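PDB 3TEV: glycosyl hyrolase, family 3 from Deinococcus radiodurans, which probably hydrolyses O-glycosidic bonds in carbohydrates, acting as a glycosidase. Local coordinates for residues H74-I79 / G125-F130; F130-D135 / P175-F180. All coordinates share one frame; numbering follows the deposited sequence.

Contact 1: residues H74-I79 / G125-F130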
ATOM      1  N   HIS A  74      -7.601  12.336  10.861  1.00 38.47           N
ATOM      2  CA  HIS A  74      -6.968  11.891   9.608  1.00 37.60           C
ATOM      3  C   HIS A  74      -6.342  10.481   9.671  1.00 36.29           C
ATOM      4  O   HIS A  74      -5.789   9.989   8.676  1.00 36.18           O
ATOM      5  CB  HIS A  74      -5.919  12.919   9.159  1.00 37.74           C
ATOM      6  CG  HIS A  74      -6.470  14.307   9.025  1.00 39.49           C
ATOM      7  ND1 HIS A  74      -7.591  14.589   8.270  1.00 39.79           N
ATOM      8  CD2 HIS A  74      -6.081  15.487   9.576  1.00 39.85           C
ATOM      9  CE1 HIS A  74      -7.855  15.882   8.340  1.00 40.19           C
ATOM     10  NE2 HIS A  74      -6.953  16.449   9.123  1.00 40.31           N
ATOM     11  N   ALA A  75      -6.424   9.839  10.835  1.00 34.83           N
ATOM     12  CA  ALA A  75      -5.822   8.524  11.055  1.00 33.75           C
ATOM     13  C   ALA A  75      -6.070   7.550   9.896  1.00 33.27           C
ATOM     14  O   ALA A  75      -7.219   7.317   9.503  1.00 33.73           O
ATOM     15  CB  ALA A  75      -6.345   7.911  12.360  1.00 32.64           C
ATOM     16  N   LEU A  76      -4.994   7.004   9.349  1.00 32.72           N
ATOM     17  CA  LEU A  76      -5.090   5.815   8.500  1.00 33.21           C
ATOM     18  C   LEU A  76      -4.546   4.624   9.298  1.00 33.50           C
ATOM     19  O   LEU A  76      -3.363   4.596   9.682  1.00 33.61           O
ATOM     20  CB  LEU A  76      -4.354   5.996   7.171  1.00 32.26           C
ATOM     21  CG  LEU A  76      -4.955   7.092   6.267  1.00 33.18           C
ATOM     22  CD1 LEU A  76      -3.945   7.577   5.185  1.00 33.43           C
ATOM     23  CD2 LEU A  76      -6.311   6.683   5.633  1.00 30.67           C
ATOM     24  N   ILE A  77      -5.437   3.683   9.593  1.00 33.66           N
ATOM     25  CA  ILE A  77      -5.089   2.500  10.353  1.00 34.21           C
ATOM     26  C   ILE A  77      -5.298   1.293   9.444  1.00 35.32           C
ATOM     27  O   ILE A  77      -6.447   0.878   9.162  1.00 35.39           O
ATOM     28  CB  ILE A  77      -5.884   2.387  11.686  1.00 34.12           C
ATOM     29  CG1 ILE A  77      -5.595   3.609  12.565  1.00 34.16           C
ATOM     30  CG2 ILE A  77      -5.442   1.125  12.449  1.00 34.49           C
ATOM     31  CD1 ILE A  77      -6.608   3.901  13.682  1.00 33.81           C
ATOM     32  N   ALA A  78      -4.176   0.769   8.960  1.00 35.54           N
ATOM     33  CA  ALA A  78      -4.165  -0.270   7.955  1.00 36.75           C
ATOM     34  C   ALA A  78      -3.838  -1.603   8.596  1.00 38.55           C
ATOM     35  O   ALA A  78      -3.206  -1.659   9.653  1.00 38.45           O
ATOM     36  CB  ALA A  78      -3.146   0.049   6.861  1.00 35.19           C
ATOM     37  N   ILE A  79      -4.261  -2.677   7.939  1.00 40.98           N
ATOM     38  CA  ILE A  79      -3.858  -4.003   8.339  1.00 43.94           C
ATOM     39  C   ILE A  79      -3.434  -4.768   7.093  1.00 45.31           C
ATOM     40  O   ILE A  79      -3.962  -4.553   6.004  1.00 45.23           O
ATOM     41  CB  ILE A  79      -4.996  -4.753   9.100  1.00 44.47           C
ATOM     42  CG1 ILE A  79      -4.490  -6.107   9.643  1.00 45.68           C
ATOM     43  CG2 ILE A  79      -6.235  -4.937   8.198  1.00 44.44           C
ATOM     44  CD1 ILE A  79      -5.329  -6.679  10.791  1.00 47.25           C
ATOM     45  N   GLY A 125     -12.158  -0.770  14.116  1.00 45.08           N
ATOM     46  CA  GLY A 125     -11.685   0.593  13.897  1.00 42.77           C
ATOM     47  C   GLY A 125     -10.556   0.699  12.895  1.00 41.71           C
ATOM     48  O   GLY A 125      -9.715   1.619  12.978  1.00 41.30           O
ATOM     49  N   ILE A 126     -10.520  -0.254  11.965  1.00 40.30           N
ATOM     50  CA  ILE A 126      -9.543  -0.261  10.882  1.00 39.03           C
ATOM     51  C   ILE A 126     -10.207   0.299   9.630  1.00 38.51           C
ATOM     52  O   ILE A 126     -11.348  -0.067   9.318  1.00 38.92           O
ATOM     53  CB  ILE A 126      -9.012  -1.699  10.627  1.00 38.97           C
ATOM     54  CG1 ILE A 126      -8.008  -2.077  11.732  1.00 39.46           C
ATOM     55  CG2 ILE A 126      -8.328  -1.797   9.259  1.00 37.87           C
ATOM     56  CD1 ILE A 126      -7.846  -3.593  11.964  1.00 39.62           C
ATOM     57  N   ASN A 127      -9.512   1.176   8.912  1.00 37.24           N
ATOM     58  CA  ASN A 127     -10.099   1.792   7.725  1.00 36.71           C
ATOM     59  C   ASN A 127      -9.327   1.541   6.423  1.00 36.58           C
ATOM     60  O   ASN A 127      -9.616   2.150   5.392  1.00 36.19           O
ATOM     61  CB  ASN A 127     -10.358   3.297   7.959  1.00 36.62           C
ATOM     62  CG  ASN A 127      -9.072   4.100   8.243  1.00 36.27           C
ATOM     63  OD1 ASN A 127      -7.992   3.541   8.461  1.00 36.60           O
ATOM     64  ND2 ASN A 127      -9.195   5.420   8.225  1.00 36.13           N
ATOM     65  N   TRP A 128      -8.360   0.628   6.467  1.00 36.78           N
ATOM     66  CA  TRP A 128      -7.539   0.325   5.308  1.00 37.35           C
ATOM     67  C   TRP A 128      -7.086  -1.136   5.357  1.00 37.11           C
ATOM     68  O   TRP A 128      -6.523  -1.579   6.349  1.00 37.41           O
ATOM     69  CB  TRP A 128      -6.361   1.297   5.259  1.00 37.59           C
ATOM     70  CG  TRP A 128      -5.287   1.062   4.226  1.00 41.76           C
ATOM     71  CD1 TRP A 128      -4.746  -0.149   3.838  1.00 45.16           C
ATOM     72  CD2 TRP A 128      -4.532   2.070   3.528  1.00 43.54           C
ATOM     73  NE1 TRP A 128      -3.723   0.056   2.917  1.00 46.45           N
ATOM     74  CE2 TRP A 128      -3.583   1.407   2.711  1.00 45.10           C
ATOM     75  CE3 TRP A 128      -4.563   3.460   3.514  1.00 44.22           C
ATOM     76  CZ2 TRP A 128      -2.696   2.101   1.868  1.00 43.67           C
ATOM     77  CZ3 TRP A 128      -3.670   4.142   2.679  1.00 44.13           C
ATOM     78  CH2 TRP A 128      -2.766   3.462   1.866  1.00 42.86           C
ATOM     79  N   ASN A 129      -7.331  -1.870   4.275  1.00 36.55           N
ATOM     80  CA  ASN A 129      -6.883  -3.255   4.138  1.00 36.59           C
ATOM     81  C   ASN A 129      -6.064  -3.403   2.857  1.00 36.98           C
ATOM     82  O   ASN A 129      -6.466  -2.910   1.794  1.00 37.44           O
ATOM     83  CB  ASN A 129      -8.085  -4.206   4.108  1.00 35.58           C
ATOM     84  CG  ASN A 129      -7.684  -5.667   4.263  1.00 36.02           C
ATOM     85  OD1 ASN A 129      -6.560  -5.976   4.676  1.00 38.60           O
ATOM     86  ND2 ASN A 129      -8.604  -6.576   3.943  1.00 32.26           N
ATOM     87  N   PHE A 130      -4.927  -4.078   2.942  1.00 37.48           N
ATOM     88  CA  PHE A 130      -4.059  -4.266   1.771  1.00 38.56           C
ATOM     89  C   PHE A 130      -4.496  -5.466   0.923  1.00 39.40           C
ATOM     90  O   PHE A 130      -3.837  -6.512   0.933  1.00 39.79           O
ATOM     91  CB  PHE A 130      -2.604  -4.438   2.205  1.00 38.28           C
ATOM     92  CG  PHE A 130      -1.919  -3.163   2.558  1.00 40.35           C
ATOM     93  CD1 PHE A 130      -1.497  -2.285   1.559  1.00 43.29           C
ATOM     94  CD2 PHE A 130      -1.646  -2.849   3.884  1.00 40.46           C
ATOM     95  CE1 PHE A 130      -0.844  -1.078   1.900  1.00 45.49           C
ATOM     96  CE2 PHE A 130      -0.986  -1.665   4.237  1.00 41.61           C
ATOM     97  CZ  PHE A 130      -0.582  -0.775   3.264  1.00 44.03           C
TER

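Contact 2: residues F130-D135 / P175-F180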
ATOM      1  N   PHE A 130      -4.927  -4.078   2.942  1.00 37.48           N
ATOM      2  CA  PHE A 130      -4.059  -4.266   1.771  1.00 38.56           C
ATOM      3  C   PHE A 130      -4.496  -5.466   0.923  1.00 39.40           C
ATOM      4  O   PHE A 130      -3.837  -6.512   0.933  1.00 39.79           O
ATOM      5  CB  PHE A 130      -2.604  -4.438   2.205  1.00 38.28           C
ATOM      6  CG  PHE A 130      -1.919  -3.163   2.558  1.00 40.35           C
ATOM      7  CD1 PHE A 130      -1.497  -2.285   1.559  1.00 43.29           C
ATOM      8  CD2 PHE A 130      -1.646  -2.849   3.884  1.00 40.46           C
ATOM      9  CE1 PHE A 130      -0.844  -1.078   1.900  1.00 45.49           C
ATOM     10  CE2 PHE A 130      -0.986  -1.665   4.237  1.00 41.61           C
ATOM     11  CZ  PHE A 130      -0.582  -0.775   3.264  1.00 44.03           C
ATOM     12  N   THR A 131      -5.651  -5.334   0.268  1.00 40.61           N
ATOM     13  CA  THR A 131      -6.148  -6.242  -0.784  1.00 41.60           C
ATOM     14  C   THR A 131      -6.958  -5.356  -1.734  1.00 41.09           C
ATOM     15  O   THR A 131      -7.332  -4.243  -1.356  1.00 40.69           O
ATOM     16  CB  THR A 131      -7.109  -7.393  -0.290  1.00 42.31           C
ATOM     17  OG1 THR A 131      -8.063  -6.874   0.656  1.00 45.56           O
ATOM     18  CG2 THR A 131      -6.350  -8.580   0.279  1.00 42.88           C
ATOM     19  N   PRO A 132      -7.232  -5.839  -2.962  1.00 40.77           N
ATOM     20  CA  PRO A 132      -6.866  -7.166  -3.471  1.00 41.02           C
ATOM     21  C   PRO A 132      -5.466  -7.231  -4.089  1.00 41.37           C
ATOM     22  O   PRO A 132      -4.927  -6.229  -4.562  1.00 41.08           O
ATOM     23  CB  PRO A 132      -7.911  -7.412  -4.562  1.00 40.84           C
ATOM     24  CG  PRO A 132      -8.145  -6.005  -5.141  1.00 40.88           C
ATOM     25  CD  PRO A 132      -7.983  -5.050  -3.962  1.00 40.72           C
ATOM     26  N   VAL A 133      -4.900  -8.429  -4.075  1.00 41.74           N
ATOM     27  CA  VAL A 133      -3.783  -8.764  -4.918  1.00 41.80           C
ATOM     28  C   VAL A 133      -4.335  -8.768  -6.351  1.00 42.07           C
ATOM     29  O   VAL A 133      -5.316  -9.452  -6.626  1.00 42.40           O
ATOM     30  CB  VAL A 133      -3.256 -10.166  -4.531  1.00 41.91           C
ATOM     31  CG1 VAL A 133      -2.341 -10.753  -5.624  1.00 41.23           C
ATOM     32  CG2 VAL A 133      -2.554 -10.110  -3.171  1.00 41.14           C
ATOM     33  N   LEU A 134      -3.736  -7.974  -7.237  1.00 42.04           N
ATOM     34  CA  LEU A 134      -4.092  -7.997  -8.658  1.00 42.41           C
ATOM     35  C   LEU A 134      -2.940  -8.565  -9.471  1.00 43.74           C
ATOM     36  O   LEU A 134      -2.931  -8.471 -10.699  1.00 43.74           O
ATOM     37  CB  LEU A 134      -4.451  -6.600  -9.180  1.00 41.90           C
ATOM     38  CG  LEU A 134      -5.597  -5.820  -8.525  1.00 40.99           C
ATOM     39  CD1 LEU A 134      -5.794  -4.420  -9.155  1.00 38.49           C
ATOM     40  CD2 LEU A 134      -6.880  -6.624  -8.578  1.00 39.44           C
ATOM     41  N   ASP A 135      -1.950  -9.123  -8.778  1.00 45.31           N
ATOM     42  CA  ASP A 135      -0.875  -9.870  -9.428  1.00 47.20           C
ATOM     43  C   ASP A 135      -1.503 -11.063 -10.152  1.00 48.61           C
ATOM     44  O   ASP A 135      -2.501 -11.619  -9.694  1.00 48.01           O
ATOM     45  CB  ASP A 135       0.169 -10.353  -8.403  1.00 47.20           C
ATOM     46  CG  ASP A 135       0.709  -9.218  -7.521  1.00 47.65           C
ATOM     47  OD1 ASP A 135       0.944  -8.093  -8.021  1.00 47.14           O
ATOM     48  OD2 ASP A 135       0.915  -9.459  -6.314  1.00 48.90           O
ATOM     49  N   PRO A 175      -9.717  -0.246   0.329  1.00 37.33           N
ATOM     50  CA  PRO A 175      -8.868  -1.366  -0.056  1.00 37.46           C
ATOM     51  C   PRO A 175      -7.642  -0.810  -0.767  1.00 38.23           C
ATOM     52  O   PRO A 175      -7.680   0.314  -1.256  1.00 39.43           O
ATOM     53  CB  PRO A 175      -9.762  -2.145  -1.021  1.00 36.71           C
ATOM     54  CG  PRO A 175     -10.583  -1.092  -1.676  1.00 36.65           C
ATOM     55  CD  PRO A 175     -10.758   0.027  -0.683  1.00 36.89           C
ATOM     56  N   CYS A 176      -6.564  -1.566  -0.839  1.00 38.88           N
ATOM     57  CA  CYS A 176      -5.381  -1.093  -1.559  1.00 39.34           C
ATOM     58  C   CYS A 176      -4.906  -2.199  -2.487  1.00 40.22           C
ATOM     59  O   CYS A 176      -4.496  -3.255  -2.011  1.00 40.77           O
ATOM     60  CB  CYS A 176      -4.282  -0.708  -0.572  1.00 39.17           C
ATOM     61  SG  CYS A 176      -2.751  -0.015  -1.291  1.00 39.13           S
ATOM     62  N   ALA A 177      -4.990  -1.968  -3.795  1.00 40.47           N
ATOM     63  CA  ALA A 177      -4.551  -2.937  -4.790  1.00 41.10           C
ATOM     64  C   ALA A 177      -3.017  -3.074  -4.764  1.00 41.94           C
ATOM     65  O   ALA A 177      -2.303  -2.076  -4.633  1.00 42.33           O
ATOM     66  CB  ALA A 177      -5.015  -2.503  -6.166  1.00 40.75           C
ATOM     67  N   LYS A 178      -2.517  -4.301  -4.886  1.00 42.22           N
ATOM     68  CA  LYS A 178      -1.073  -4.530  -4.912  1.00 42.82           C
ATOM     69  C   LYS A 178      -0.726  -5.696  -5.865  1.00 43.34           C
ATOM     70  O   LYS A 178      -1.623  -6.467  -6.207  1.00 43.39           O
ATOM     71  CB  LYS A 178      -0.574  -4.801  -3.499  1.00 42.49           C
ATOM     72  CG  LYS A 178      -1.311  -5.909  -2.805  1.00 42.41           C
ATOM     73  CD  LYS A 178      -0.934  -6.017  -1.330  1.00 42.46           C
ATOM     74  CE  LYS A 178      -1.350  -7.392  -0.814  1.00 42.53           C
ATOM     75  NZ  LYS A 178      -1.261  -7.490   0.660  1.00 41.38           N
ATOM     76  N   HIS A 179       0.523  -5.812  -6.347  1.00 43.96           N
ATOM     77  CA  HIS A 179       1.613  -4.820  -6.183  1.00 44.72           C
ATOM     78  C   HIS A 179       1.955  -4.217  -7.535  1.00 44.43           C
ATOM     79  O   HIS A 179       2.564  -4.874  -8.382  1.00 45.01           O
ATOM     80  CB  HIS A 179       2.885  -5.478  -5.664  1.00 44.64           C
ATOM     81  CG  HIS A 179       2.673  -6.351  -4.479  1.00 47.11           C
ATOM     82  ND1 HIS A 179       1.982  -7.543  -4.551  1.00 48.46           N
ATOM     83  CD2 HIS A 179       3.074  -6.219  -3.188  1.00 49.39           C
ATOM     84  CE1 HIS A 179       1.962  -8.107  -3.354  1.00 50.94           C
ATOM     85  NE2 HIS A 179       2.615  -7.322  -2.508  1.00 51.07           N
ATOM     86  N   PHE A 180       1.589  -2.968  -7.728  1.00 43.62           N
ATOM     87  CA  PHE A 180       1.766  -2.324  -9.000  1.00 43.72           C
ATOM     88  C   PHE A 180       3.261  -2.167  -9.342  1.00 44.40           C
ATOM     89  O   PHE A 180       4.044  -1.750  -8.499  1.00 44.21           O
ATOM     90  CB  PHE A 180       1.072  -0.974  -8.946  1.00 43.33           C
ATOM     91  CG  PHE A 180       1.111  -0.236 -10.221  1.00 42.48           C
ATOM     92  CD1 PHE A 180       0.175  -0.505 -11.217  1.00 42.40           C
ATOM     93  CD2 PHE A 180       2.092   0.722 -10.443  1.00 40.44           C
ATOM     94  CE1 PHE A 180       0.218   0.181 -12.410  1.00 42.76           C
ATOM     95  CE2 PHE A 180       2.147   1.400 -11.631  1.00 41.16           C
ATOM     96  CZ  PHE A 180       1.214   1.134 -12.622  1.00 41.98           C
TER

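Contact 1: residues H74-I79 / G125-F130
Asn127 meets the backbone of Ala75 and Ile77 with both ends of its carboxamide, in the manner of a short peptide group laid beside the strand. Its CG sits between the backbone N and the carbonyl carbon (chi1 62°), which turns the amide toward segment 74-79. There Asn127 OD1 accepts a hydrogen bond from Ile77 N at 2.8 Å, and ND2 donates one to Ala75 O at 3.0 Å. ND2 also bonds to Phe331 O, so that in this buried amide ND2 has two acceptors and OD1 one donor; asparagine suits the place because it offers a donor and an acceptor side by side. The Asn127 N-H returns to Ile77 O, which takes a second, weak bond from Trp128 N.

Further along, regular parallel pairing takes over: Ile79 N donates to Trp128 O, and Phe130 N reaches Ile79 O at 3.2 Å.

Ala78 and Trp128 point to the same face of the sheet. The methyl CB of Ala78 lies over the five-membered part of the indole, 3.7 Å from the centroid of that ring, a CH-pi contact for which a small side chain leaves room. CG anti to the backbone N (chi1 173°) turns the face of the Trp128 ring to this methyl, while Leu76 CD2 stands at the ring edge, 4.2 Å from CE3. Indole NE1 in turn lies over the centre of the Phe130 ring.

Ile79 points to the other face, where its CG2 meets CG2 of Ile126 at 3.9 Å, the two branched side chains crossing nearly at right angles. Leu121 of helix 107-124 touches both. Gly125, with positive phi, closes that helix in a Schellman motif before the chain enters strand 128-129. Strands 76-79 and 128-129 thus form a beta-alpha-beta crossover through helices 98-104 and 107-124, the repeating unit of the eight-stranded parallel TIM barrel.

Contact 2: residues F130-D135 / P175-F180
Lys178 lies against segment 130-135 where strand 174-180 of the TIM barrel pairs with the loop that follows strand 128-129. CB rests over the centre of the ring of its neighbour His179. CG, between the backbone N and the carbonyl carbon (chi1 54°), comes within 4.0 Å of Pro132 O. From there the chain runs extended: CD passes Phe130 O, CE lies 3.2 Å from Phe130 O and also touches Val133 CG2, and NZ donates to Phe130 O at 2.8 Å, tilted from the carbonyl plane. A long, weak ion pair with Asp80 adds a second partner. Lysine suits this path because its methylenes tolerate the buried apolar surroundings while its ammonium reaches a backbone oxygen.

The Lys178 backbone is bonded as well: its N-H goes to Pro132 O, and Lys178 O accepts from Leu134 N at 2.8 Å. Leu134 CD1 packs 3.6 Å from the methyl CB of Ala177, and helix 210-215 packs on both residues.

Beyond Lys178 a cis peptide leads into His179, and Asp135 grips that residue twice. OD1 accepts the backbone N-H of His179 and also that of His183. Asp135 OD2 uses its syn lone pair to accept from His179 ND1 at 2.8 Å, with the carboxylate and imidazole planes only 12° apart.

Both contacts are buried and reach one parallel sheet, contact 1 joining strands 76-79 and 128-129, contact 2 continuing from the end of 128-129 to strand 174-180. Phe130 is shared, its N-H serving the first and its carbonyl oxygen the second, and Trp128 NE1 packs on Cys176 CB where they touch. Their chemistry differs with position. In contact 1 the Asn127 amide works among backbone bonds and apolar faces, as befits paired strands. Contact 2 involves a loop with a single backbone bridge, and the side chains of a lysine, an aspartate and a histidine take part in three of its six hydrogen bonds, past the end of strand 128-129.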